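Local coordinates for protein dextranase (Pseudarthrobacter oxydans, PDB 6NZS) that catalyses the endohydrolysis of (1->6)-alpha-D-glucosidic linkages in dextran, as a family 49 glycoside hydrolase, at residues Ile557-Asp562 with Asn580-Trp585; Asn473-Asn478 with Asn499-Asn504; Asn486-Val491 with Leu505-Trp510; Gly163-Leu168 with Trp440-Tyr445. All coordinates share one frame; numbering follows the deposited sequence.

Contacts 1, 2 and 3 belong to the last coils of the right-handed parallel beta-helix, whereas contact 4, at the surface, ties that helix to a loop of the N-terminal Ig-like domain. Contacts 2 and 3 share strand 495-507: its middle, 499-504, pairs by backbone bonds with 473-478 of strand 469-482, and its end and the following corner pack without hydrogen bonds on 486-488 in the most buried contact. Contact 1, partly buried, adds a lysine over a tryptophan, and Trp585 CH2 lies 4.0 Å from His501 CE1 of contact 2. Contact 4 relies on two lysines, an aspartate, one serine hydroxyl and backbone carbonyls; Lys444 O is 3.0 Å from Arg490 NH1 of contact 3, a probable hydrogen bond.

Contact 1 (Ile557-Asp562 with Asn580-Trp585); sequences IEKTAD and NSWNAW
Lys559 lays its side chain over one face of the Trp582 indole. The methylene CE sits almost directly above the six-membered ring, 3.5 Å from its centroid, in a CH-pi contact, while CG rests nearer the rim atoms CH2 and CZ3. NZ stands over the five-membered ring at 4.3 Å from its centroid, 10° off the normal, a cation-pi arrangement. The same ammonium donates to the backbone of the residue it covers, with NZ 2.8 Å from Trp582 O, and it is also bonded to Trp579 O and makes a second cation-pi contact with Trp579. The chain is extended beyond CG, which lets it span the six- and five-membered rings of Trp582 and still reach this carbonyl. Trp582 CG lies between the backbone N and the carbonyl carbon, and chi2 of -83° turns the face of the ring to the lysine. Asn583 crosses the lysine obliquely, its OD1 3.6 Å from Lys559 CD.

At the other end of the lysine, its backbone N donates to Ala584 O (2.9 Å, 169° at the hydrogen). That oxygen also accepts from a water, which accepts from Thr560 N, and it receives a CA-H contact from Glu558. The loop closes here in a type I turn from Glu558 to Ala561. Ala584 CB lies 3.6 Å from Ile557 O and at the edge of the Trp582 ring, in its plane.

The 582-585 strand runs parallel to strand 545-552 of the beta-helix; the 557-562 loop follows strand 555-556, and Phe574 and Trp579 meet the Trp582 ring edge-to-face, while Trp564 also touches it.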
# COMPACT_ATOMS: atom_id res chain seq x y z
N ILE A 557 4.86 26.83 -3.13
CA ILE A 557 5.11 27.12 -4.54
C ILE A 557 4.00 28.01 -5.07
O ILE A 557 2.81 27.68 -4.95
CB ILE A 557 5.19 25.81 -5.32
CG1 ILE A 557 6.21 24.85 -4.68
CG2 ILE A 557 5.46 26.06 -6.80
CD1 ILE A 557 7.58 25.47 -4.40
N GLU A 558 4.36 29.14 -5.68
CA GLU A 558 3.36 30.08 -6.17
C GLU A 558 3.71 30.56 -7.57
O GLU A 558 4.86 30.94 -7.83
CB GLU A 558 3.24 31.30 -5.24
CG GLU A 558 2.90 30.97 -3.79
CD GLU A 558 2.92 32.21 -2.90
OE1 GLU A 558 2.12 33.13 -3.14
OE2 GLU A 558 3.75 32.26 -1.97
N LYS A 559 2.71 30.56 -8.46
CA LYS A 559 2.90 31.10 -9.80
C LYS A 559 3.41 32.54 -9.77
O LYS A 559 4.11 32.97 -10.69
CB LYS A 559 1.58 31.04 -10.57
CG LYS A 559 1.61 30.26 -11.86
CD LYS A 559 0.23 30.26 -12.51
CE LYS A 559 0.25 29.55 -13.85
NZ LYS A 559 -1.07 29.67 -14.55
N THR A 560 3.07 33.29 -8.72
CA THR A 560 3.46 34.68 -8.59
C THR A 560 4.70 34.90 -7.72
O THR A 560 5.08 36.05 -7.48
CB THR A 560 2.30 35.51 -8.02
OG1 THR A 560 1.94 35.00 -6.74
CG2 THR A 560 1.09 35.44 -8.95
N ALA A 561 5.34 33.83 -7.25
CA ALA A 561 6.48 33.94 -6.34
C ALA A 561 7.81 33.58 -6.98
O ALA A 561 8.82 33.53 -6.26
CB ALA A 561 6.25 33.11 -5.08
N ASP A 562 7.86 33.32 -8.28
CA ASP A 562 9.12 33.05 -8.98
C ASP A 562 9.87 31.86 -8.38
O ASP A 562 11.10 31.82 -8.39
CB ASP A 562 10.01 34.30 -9.04
CG ASP A 562 11.07 34.22 -10.12
OD1 ASP A 562 10.84 33.55 -11.15
OD2 ASP A 562 12.14 34.84 -9.94
N ASN A 580 -2.93 28.55 -18.83
CA ASN A 580 -4.17 28.99 -18.19
C ASN A 580 -5.00 27.84 -17.63
O ASN A 580 -6.07 28.08 -17.08
CB ASN A 580 -4.98 29.85 -19.15
CG ASN A 580 -4.39 31.23 -19.31
OD1 ASN A 580 -3.98 31.84 -18.32
ND2 ASN A 580 -4.31 31.71 -20.54
N SER A 581 -4.50 26.61 -17.73
CA SER A 581 -5.18 25.43 -17.21
C SER A 581 -4.64 24.98 -15.87
O SER A 581 -5.02 23.91 -15.39
CB SER A 581 -5.10 24.28 -18.22
OG SER A 581 -5.95 24.55 -19.34
N TRP A 582 -3.75 25.76 -15.24
CA TRP A 582 -3.27 25.39 -13.91
C TRP A 582 -2.99 26.64 -13.09
O TRP A 582 -2.84 27.74 -13.62
CB TRP A 582 -2.03 24.48 -13.94
CG TRP A 582 -0.77 25.13 -14.47
CD1 TRP A 582 -0.42 25.27 -15.77
CD2 TRP A 582 0.31 25.68 -13.69
NE1 TRP A 582 0.81 25.88 -15.87
CE2 TRP A 582 1.28 26.15 -14.61
CE3 TRP A 582 0.56 25.82 -12.32
CZ2 TRP A 582 2.46 26.75 -14.20
CZ3 TRP A 582 1.74 26.43 -11.92
CH2 TRP A 582 2.68 26.88 -12.86
N ASN A 583 -2.89 26.44 -11.78
CA ASN A 583 -2.50 27.50 -10.87
C ASN A 583 -1.78 26.86 -9.69
O ASN A 583 -2.04 25.70 -9.34
CB ASN A 583 -3.71 28.31 -10.40
CG ASN A 583 -3.32 29.64 -9.78
OD1 ASN A 583 -2.17 30.08 -9.87
ND2 ASN A 583 -4.28 30.29 -9.14
N ALA A 584 -0.87 27.61 -9.10
CA ALA A 584 -0.23 27.25 -7.84
C ALA A 584 -0.28 28.48 -6.96
O ALA A 584 0.24 29.53 -7.35
CB ALA A 584 1.23 26.80 -8.05
N TRP A 585 -0.91 28.38 -5.79
CA TRP A 585 -1.07 29.55 -4.96
C TRP A 585 -1.13 29.16 -3.49
O TRP A 585 -1.41 28.02 -3.14
CB TRP A 585 -2.30 30.38 -5.37
CG TRP A 585 -3.63 29.85 -4.88
CD1 TRP A 585 -4.34 30.29 -3.80
CD2 TRP A 585 -4.41 28.80 -5.48
NE1 TRP A 585 -5.51 29.57 -3.68
CE2 TRP A 585 -5.58 28.66 -4.70
CE3 TRP A 585 -4.24 27.97 -6.58
CZ2 TRP A 585 -6.57 27.72 -4.99
CZ3 TRP A 585 -5.22 27.04 -6.88
CH2 TRP A 585 -6.37 26.92 -6.09
O HOH W 1 0.44 32.56 -7.16

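Contact 2 (Asn473-Asn478 with Asn499-Asn504); sequences NMRFEN and NIHVKN
Phe476 N donates to His501 O at 2.7 Å, the shortest of the backbone bonds that join two parallel strands in register. His501 N to Met474 O, Lys503 N to Phe476 O and Asn478 N to Lys503 O continue the ladder.

On the face carrying Arg475, Glu477, His501 and Lys503, the guanidinium lies flat on the imidazole: NH1 stands 3.5 Å above the ring plane, over its centre, with the planes 26° apart. Arg475 CG is anti to the backbone N (chi1 -177°) and the chain runs extended to NE, carrying the head group alongside the histidine. Glu477 OE1 meets the guanidinium at its edge, in a salt bridge to NE of 3.3 Å, and a water accepts from both Arg475 NH2 and Lys503 NZ. His501 NE2 is bonded to Glu548 on the next strand.

The opposite face is apolar: Ile500 CD1 packs on Met474 CB at 3.9 Å, and Val502 CG2 lies 4.2 Å from Phe476 CD1.

Asparagines pair at both ends. Asn499 ND2 donates to Asn473 OD1 in the plane of that carbonyl (3.0 Å), and Asn504 ND2 to Asn478 OD1 from above its plane (3.1 Å). Asn478 ND2 goes on to Asn430 OD1, an asparagine ladder as in other parallel beta-helices, while Asn473 ND2 meets the Asp424 carboxylate. The nearby carboxylates of Glu477 and Glu548 probably offset the positive charge gathered on the Arg475 face.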
# COMPACT_ATOMS: atom_id res chain seq x y z
N ASN A 473 -13.36 16.51 -11.40
CA ASN A 473 -13.84 16.67 -10.03
C ASN A 473 -13.17 15.67 -9.09
O ASN A 473 -13.83 14.91 -8.38
CB ASN A 473 -15.37 16.59 -9.96
CG ASN A 473 -16.04 17.69 -10.75
OD1 ASN A 473 -15.58 18.84 -10.75
ND2 ASN A 473 -17.11 17.35 -11.45
N MET A 474 -11.84 15.69 -9.09
CA MET A 474 -11.04 14.86 -8.20
C MET A 474 -10.29 15.79 -7.28
O MET A 474 -9.58 16.69 -7.74
CB MET A 474 -10.07 13.99 -8.99
CG MET A 474 -10.74 13.17 -10.07
SD MET A 474 -9.85 11.64 -10.42
CE MET A 474 -8.30 12.30 -10.99
N ARG A 475 -10.45 15.59 -5.97
CA ARG A 475 -9.82 16.43 -4.96
C ARG A 475 -8.93 15.57 -4.07
O ARG A 475 -9.37 14.55 -3.53
CB ARG A 475 -10.88 17.13 -4.11
CG ARG A 475 -10.30 18.08 -3.06
CD ARG A 475 -11.40 18.92 -2.43
NE ARG A 475 -10.89 19.90 -1.47
CZ ARG A 475 -10.71 21.19 -1.74
NH1 ARG A 475 -11.00 21.67 -2.94
NH2 ARG A 475 -10.23 22.01 -0.80
N PHE A 476 -7.68 16.00 -3.93
CA PHE A 476 -6.70 15.34 -3.07
C PHE A 476 -6.28 16.38 -2.05
O PHE A 476 -5.64 17.37 -2.41
CB PHE A 476 -5.49 14.88 -3.89
CG PHE A 476 -5.84 13.98 -5.03
CD1 PHE A 476 -6.13 14.50 -6.28
CD2 PHE A 476 -5.87 12.61 -4.86
CE1 PHE A 476 -6.45 13.66 -7.34
CE2 PHE A 476 -6.20 11.77 -5.91
CZ PHE A 476 -6.49 12.29 -7.15
N GLU A 477 -6.63 16.18 -0.78
CA GLU A 477 -6.35 17.17 0.25
C GLU A 477 -5.51 16.54 1.35
O GLU A 477 -5.94 15.56 1.97
CB GLU A 477 -7.63 17.77 0.84
CG GLU A 477 -7.34 18.75 1.96
CD GLU A 477 -8.48 19.72 2.23
OE1 GLU A 477 -9.48 19.70 1.49
OE2 GLU A 477 -8.34 20.52 3.18
N ASN A 478 -4.34 17.14 1.61
CA ASN A 478 -3.35 16.69 2.58
C ASN A 478 -2.63 15.45 2.06
O ASN A 478 -3.10 14.32 2.27
CB ASN A 478 -3.93 16.49 3.98
CG ASN A 478 -4.62 17.74 4.50
OD1 ASN A 478 -4.25 18.85 4.15
ND2 ASN A 478 -5.64 17.55 5.33
N ASN A 499 -11.12 20.28 -13.32
CA ASN A 499 -11.30 20.51 -11.88
C ASN A 499 -10.64 19.43 -11.03
O ASN A 499 -11.27 18.71 -10.25
CB ASN A 499 -12.78 20.69 -11.52
CG ASN A 499 -12.95 21.35 -10.17
OD1 ASN A 499 -12.15 22.19 -9.78
ND2 ASN A 499 -14.00 20.97 -9.44
N ILE A 500 -9.32 19.34 -11.18
CA ILE A 500 -8.49 18.49 -10.34
C ILE A 500 -7.85 19.39 -9.30
O ILE A 500 -7.24 20.41 -9.65
CB ILE A 500 -7.41 17.79 -11.19
CG1 ILE A 500 -8.03 17.14 -12.44
CG2 ILE A 500 -6.60 16.81 -10.33
CD1 ILE A 500 -9.09 16.10 -12.16
N HIS A 501 -7.99 19.05 -8.03
CA HIS A 501 -7.51 19.91 -6.96
C HIS A 501 -6.54 19.11 -6.09
O HIS A 501 -6.89 18.02 -5.62
CB HIS A 501 -8.68 20.42 -6.12
CG HIS A 501 -8.37 21.66 -5.33
ND1 HIS A 501 -8.85 22.90 -5.68
CD2 HIS A 501 -7.63 21.83 -4.22
CE1 HIS A 501 -8.42 23.79 -4.80
NE2 HIS A 501 -7.67 23.17 -3.91
N VAL A 502 -5.34 19.65 -5.89
CA VAL A 502 -4.34 19.07 -5.00
C VAL A 502 -4.03 20.13 -3.95
O VAL A 502 -3.39 21.14 -4.25
CB VAL A 502 -3.07 18.66 -5.76
CG1 VAL A 502 -2.06 18.01 -4.81
CG2 VAL A 502 -3.41 17.70 -6.90
N LYS A 503 -4.49 19.90 -2.73
CA LYS A 503 -4.34 20.85 -1.64
C LYS A 503 -3.40 20.28 -0.58
O LYS A 503 -3.58 19.14 -0.13
CB LYS A 503 -5.69 21.18 -1.00
CG LYS A 503 -5.60 22.25 0.08
CD LYS A 503 -6.98 22.70 0.56
CE LYS A 503 -6.85 23.81 1.58
NZ LYS A 503 -8.16 24.45 1.90
N ASN A 504 -2.41 21.07 -0.17
CA ASN A 504 -1.45 20.66 0.85
C ASN A 504 -0.70 19.37 0.47
O ASN A 504 -0.53 18.47 1.29
CB ASN A 504 -2.06 20.57 2.25
CG ASN A 504 -1.00 20.42 3.34
OD1 ASN A 504 0.14 20.89 3.18
ND2 ASN A 504 -1.34 19.74 4.43
O HOH W 2 -9.47 24.96 -0.83

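Contact 3 (Asn486-Val491 with Leu505-Trp510); sequences NCAIRV and LNIDAW
Trp510 CG lies anti to its carbonyl carbon (chi1 -59°), and a chi2 of 122° turns the indole so that its benzene side meets the 486-488 backbone. Leu505 reaches the same place with CG anti to the backbone N (chi1 169°); its CD2, roughly anti to CA, is the branch that touches.

Ala488 CB is where the three side chains converge. It touches Leu505 CD2 at 3.9 Å, and Ile507 CD1 and Trp510 CH2 at 4.1 Å each. Successive rim atoms of the indole follow successive residues of the other segment: CE3 approaches Asn486 O at 3.8 Å, CZ3 approaches Cys487 CA at 3.7 Å, and CH2 lies 3.9 Å from Ala488 N. The indole NE1 finds its partner elsewhere, at Leu569 O.

The chain turns a corner at Asp508, sending Ile507 and Trp510 in from two different faces of the beta-helix to the loop that leads into strand 489-493. Leu505 and Ile507 also pack on the neighbouring coil through Val481, and Trp510 touches Tyr550. Cys487 meets the tryptophan through its backbone, since its side chain points away to form the disulfide with Cys448.

Ala488, Leu505 and Ile507 thus form a buried apolar patch of the beta-helix, bordered by the partly exposed Trp510. Its polar cost falls on Asn486 O, which is buried here without a partner in the model.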
# COMPACT_ATOMS: atom_id res chain seq x y z
N ASN A 486 11.11 12.12 -5.73
CA ASN A 486 11.61 12.45 -7.06
C ASN A 486 10.80 13.53 -7.78
O ASN A 486 11.41 14.42 -8.40
CB ASN A 486 11.78 11.20 -7.94
CG ASN A 486 10.48 10.52 -8.30
OD1 ASN A 486 9.49 10.57 -7.55
ND2 ASN A 486 10.47 9.84 -9.45
N CYS A 487 9.47 13.50 -7.72
CA CYS A 487 8.68 14.47 -8.48
C CYS A 487 7.26 14.51 -7.93
O CYS A 487 6.78 13.55 -7.34
CB CYS A 487 8.69 14.18 -9.99
SG CYS A 487 8.32 12.47 -10.46
N ALA A 488 6.60 15.66 -8.14
CA ALA A 488 5.27 15.87 -7.58
C ALA A 488 4.16 15.25 -8.43
O ALA A 488 3.36 14.47 -7.93
CB ALA A 488 5.01 17.37 -7.38
N ILE A 489 4.09 15.62 -9.71
CA ILE A 489 2.92 15.27 -10.52
C ILE A 489 3.28 15.20 -12.00
O ILE A 489 3.90 16.11 -12.54
CB ILE A 489 1.74 16.23 -10.25
CG1 ILE A 489 0.51 15.82 -11.06
CG2 ILE A 489 2.13 17.68 -10.55
CD1 ILE A 489 -0.78 16.45 -10.53
N ARG A 490 2.86 14.12 -12.66
CA ARG A 490 2.98 14.01 -14.11
C ARG A 490 1.64 13.56 -14.66
O ARG A 490 1.20 12.44 -14.39
CB ARG A 490 4.10 13.07 -14.53
CG ARG A 490 5.47 13.72 -14.44
CD ARG A 490 6.62 12.77 -14.73
NE ARG A 490 7.85 13.40 -14.26
CZ ARG A 490 9.02 12.78 -14.11
NH1 ARG A 490 9.15 11.51 -14.42
NH2 ARG A 490 10.05 13.47 -13.62
N VAL A 491 0.99 14.43 -15.43
CA VAL A 491 -0.29 14.12 -16.04
C VAL A 491 -0.09 14.07 -17.55
O VAL A 491 0.09 15.11 -18.19
CB VAL A 491 -1.35 15.17 -15.65
CG1 VAL A 491 -2.66 14.91 -16.39
CG2 VAL A 491 -1.58 15.15 -14.14
N LEU A 505 -0.25 19.31 -0.78
CA LEU A 505 0.83 18.39 -1.13
C LEU A 505 2.09 19.01 -0.55
O LEU A 505 2.60 20.01 -1.07
CB LEU A 505 0.94 18.24 -2.64
CG LEU A 505 2.20 17.51 -3.14
CD1 LEU A 505 2.25 16.09 -2.58
CD2 LEU A 505 2.28 17.50 -4.65
N ASN A 506 2.59 18.45 0.56
CA ASN A 506 3.75 18.99 1.25
C ASN A 506 4.86 17.96 1.19
O ASN A 506 4.72 16.85 1.71
CB ASN A 506 3.42 19.44 2.68
CG ASN A 506 2.93 18.32 3.57
OD1 ASN A 506 3.70 17.78 4.37
ND2 ASN A 506 1.64 17.98 3.47
N ILE A 507 5.94 18.32 0.51
CA ILE A 507 7.08 17.44 0.28
C ILE A 507 8.25 17.95 1.10
O ILE A 507 8.58 19.15 1.06
CB ILE A 507 7.42 17.39 -1.22
CG1 ILE A 507 6.25 16.78 -2.01
CG2 ILE A 507 8.71 16.62 -1.48
CD1 ILE A 507 6.42 16.87 -3.52
N ASP A 508 8.89 17.06 1.86
CA ASP A 508 10.02 17.49 2.70
C ASP A 508 11.17 18.01 1.85
O ASP A 508 11.75 19.06 2.14
CB ASP A 508 10.52 16.34 3.57
CG ASP A 508 9.71 16.17 4.84
OD1 ASP A 508 8.80 16.97 5.09
OD2 ASP A 508 10.01 15.21 5.59
N ALA A 509 11.55 17.26 0.81
CA ALA A 509 12.75 17.59 0.05
C ALA A 509 12.72 16.85 -1.27
O ALA A 509 12.06 15.81 -1.40
CB ALA A 509 14.02 17.20 0.83
N TRP A 510 13.45 17.39 -2.25
CA TRP A 510 13.75 16.60 -3.43
C TRP A 510 14.99 15.74 -3.18
O TRP A 510 15.82 16.03 -2.31
CB TRP A 510 14.04 17.50 -4.64
CG TRP A 510 12.91 18.42 -4.99
CD1 TRP A 510 12.96 19.78 -5.07
CD2 TRP A 510 11.57 18.04 -5.35
NE1 TRP A 510 11.73 20.28 -5.43
CE2 TRP A 510 10.86 19.24 -5.62
CE3 TRP A 510 10.91 16.82 -5.47
CZ2 TRP A 510 9.51 19.24 -5.98
CZ3 TRP A 510 9.57 16.82 -5.83
CH2 TRP A 510 8.88 18.02 -6.08

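Contact 4 (Gly163-Leu168 with Trp440-Tyr445); sequences GDSGKL and WKDVKY
Trp440 opens the segment by presenting its ring edge to Ser165, with CE3 3.8 Å from Ser165 CB. At Lys441 the backbone N donates to Ser165 O (3.0 Å, 165° at the hydrogen), coming from above the carbonyl plane. Its side chain, with CG anti to the backbone N (chi1 170°) and the rest extended, runs past Asp164 O to Gly163 O, which NZ meets at 2.8 Å nearly along the C=O axis; Met161 O is a second acceptor for this ammonium. Asp442 then takes the Ser165 hydroxyl: OG donates to OD1 at 2.7 Å, out of the carboxylate plane. Farther on, Lys444 bends back so that CE lies over a face of the Trp440 ring and NZ donates to Ser165 OG (3.2 Å), while also forming a salt bridge to Asp442 OD2 (2.9 Å), whose syn lone pair it uses. A water donates to the same hydroxyl.

Ser165 OG is therefore held by aspartate, lysine and water together, and the Asp442-Lys444 pair probably balances its own charge. Joining the Ig-like domain to the beta-helix loop, this surface junction rests on directional polar bonds with little apolar packing.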
# COMPACT_ATOMS: atom_id res chain seq x y z
N GLY A 163 23.64 3.88 -16.93
CA GLY A 163 22.73 3.66 -18.04
C GLY A 163 21.65 4.72 -18.14
O GLY A 163 21.83 5.88 -17.76
N ASP A 164 20.48 4.30 -18.65
CA ASP A 164 19.41 5.24 -18.91
C ASP A 164 18.68 5.64 -17.63
O ASP A 164 18.31 6.81 -17.47
CB ASP A 164 18.40 4.63 -19.89
CG ASP A 164 18.94 4.54 -21.32
OD1 ASP A 164 19.84 5.33 -21.67
OD2 ASP A 164 18.46 3.69 -22.08
N SER A 165 18.47 4.70 -16.72
CA SER A 165 17.61 4.95 -15.57
C SER A 165 18.35 4.92 -14.25
O SER A 165 17.78 5.34 -13.23
CB SER A 165 16.50 3.89 -15.50
OG SER A 165 15.69 3.94 -16.66
N GLY A 166 19.57 4.43 -14.22
CA GLY A 166 20.25 4.18 -12.98
C GLY A 166 19.78 2.90 -12.34
O GLY A 166 18.83 2.25 -12.78
N LYS A 167 20.47 2.54 -11.26
CA LYS A 167 20.13 1.39 -10.44
C LYS A 167 20.34 1.81 -8.99
O LYS A 167 21.21 2.63 -8.69
CB LYS A 167 21.05 0.19 -10.72
CG LYS A 167 20.90 -0.39 -12.12
CD LYS A 167 19.79 -1.42 -12.17
CE LYS A 167 19.33 -1.70 -13.60
NZ LYS A 167 17.94 -2.26 -13.63
N LEU A 168 19.53 1.24 -8.10
CA LEU A 168 19.70 1.53 -6.68
C LEU A 168 20.88 0.75 -6.10
O LEU A 168 21.16 -0.39 -6.49
CB LEU A 168 18.43 1.21 -5.89
CG LEU A 168 17.28 2.19 -6.12
CD1 LEU A 168 16.13 1.77 -5.23
CD2 LEU A 168 17.68 3.62 -5.84
N TRP A 440 14.07 7.18 -10.65
CA TRP A 440 14.49 7.09 -12.04
C TRP A 440 15.31 8.30 -12.49
O TRP A 440 14.93 9.45 -12.27
CB TRP A 440 13.27 6.98 -12.94
CG TRP A 440 12.31 5.90 -12.60
CD1 TRP A 440 11.02 6.05 -12.16
CD2 TRP A 440 12.53 4.49 -12.70
NE1 TRP A 440 10.43 4.83 -11.98
CE2 TRP A 440 11.33 3.85 -12.31
CE3 TRP A 440 13.62 3.70 -13.09
CZ2 TRP A 440 11.20 2.47 -12.28
CZ3 TRP A 440 13.49 2.32 -13.06
CH2 TRP A 440 12.28 1.72 -12.66
N LYS A 441 16.44 8.01 -13.15
CA LYS A 441 17.24 9.06 -13.76
C LYS A 441 16.55 9.63 -14.99
O LYS A 441 16.55 10.85 -15.22
CB LYS A 441 18.60 8.46 -14.13
CG LYS A 441 19.53 9.29 -14.99
CD LYS A 441 20.78 8.46 -15.28
CE LYS A 441 21.63 9.02 -16.41
NZ LYS A 441 22.84 8.19 -16.66
N ASP A 442 15.94 8.76 -15.80
CA ASP A 442 15.21 9.24 -16.97
C ASP A 442 13.82 9.69 -16.54
O ASP A 442 13.35 9.37 -15.44
CB ASP A 442 15.15 8.18 -18.08
CG ASP A 442 14.56 6.85 -17.62
OD1 ASP A 442 14.72 6.47 -16.45
OD2 ASP A 442 13.93 6.15 -18.46
N VAL A 443 13.15 10.44 -17.42
CA VAL A 443 11.83 11.00 -17.12
C VAL A 443 10.80 9.95 -17.54
O VAL A 443 10.37 9.89 -18.69
CB VAL A 443 11.61 12.35 -17.79
CG1 VAL A 443 10.20 12.87 -17.54
CG2 VAL A 443 12.66 13.37 -17.31
N LYS A 444 10.38 9.12 -16.59
CA LYS A 444 9.41 8.06 -16.85
C LYS A 444 7.98 8.61 -16.81
O LYS A 444 7.68 9.60 -16.15
CB LYS A 444 9.53 6.95 -15.81
CG LYS A 444 10.89 6.29 -15.76
CD LYS A 444 10.86 4.95 -16.43
CE LYS A 444 12.16 4.21 -16.25
NZ LYS A 444 12.61 3.69 -17.56
N TYR A 445 7.10 7.93 -17.55
CA TYR A 445 5.71 8.38 -17.63
C TYR A 445 4.88 7.99 -16.43
O TYR A 445 3.83 8.61 -16.19
CB TYR A 445 5.02 7.82 -18.88
CG TYR A 445 5.66 8.17 -20.20
CD1 TYR A 445 5.32 9.34 -20.87
CD2 TYR A 445 6.57 7.31 -20.80
CE1 TYR A 445 5.90 9.66 -22.10
CE2 TYR A 445 7.16 7.62 -22.02
CZ TYR A 445 6.82 8.79 -22.66
OH TYR A 445 7.40 9.09 -23.88
O HOH W 3 15.30 2.32 -18.69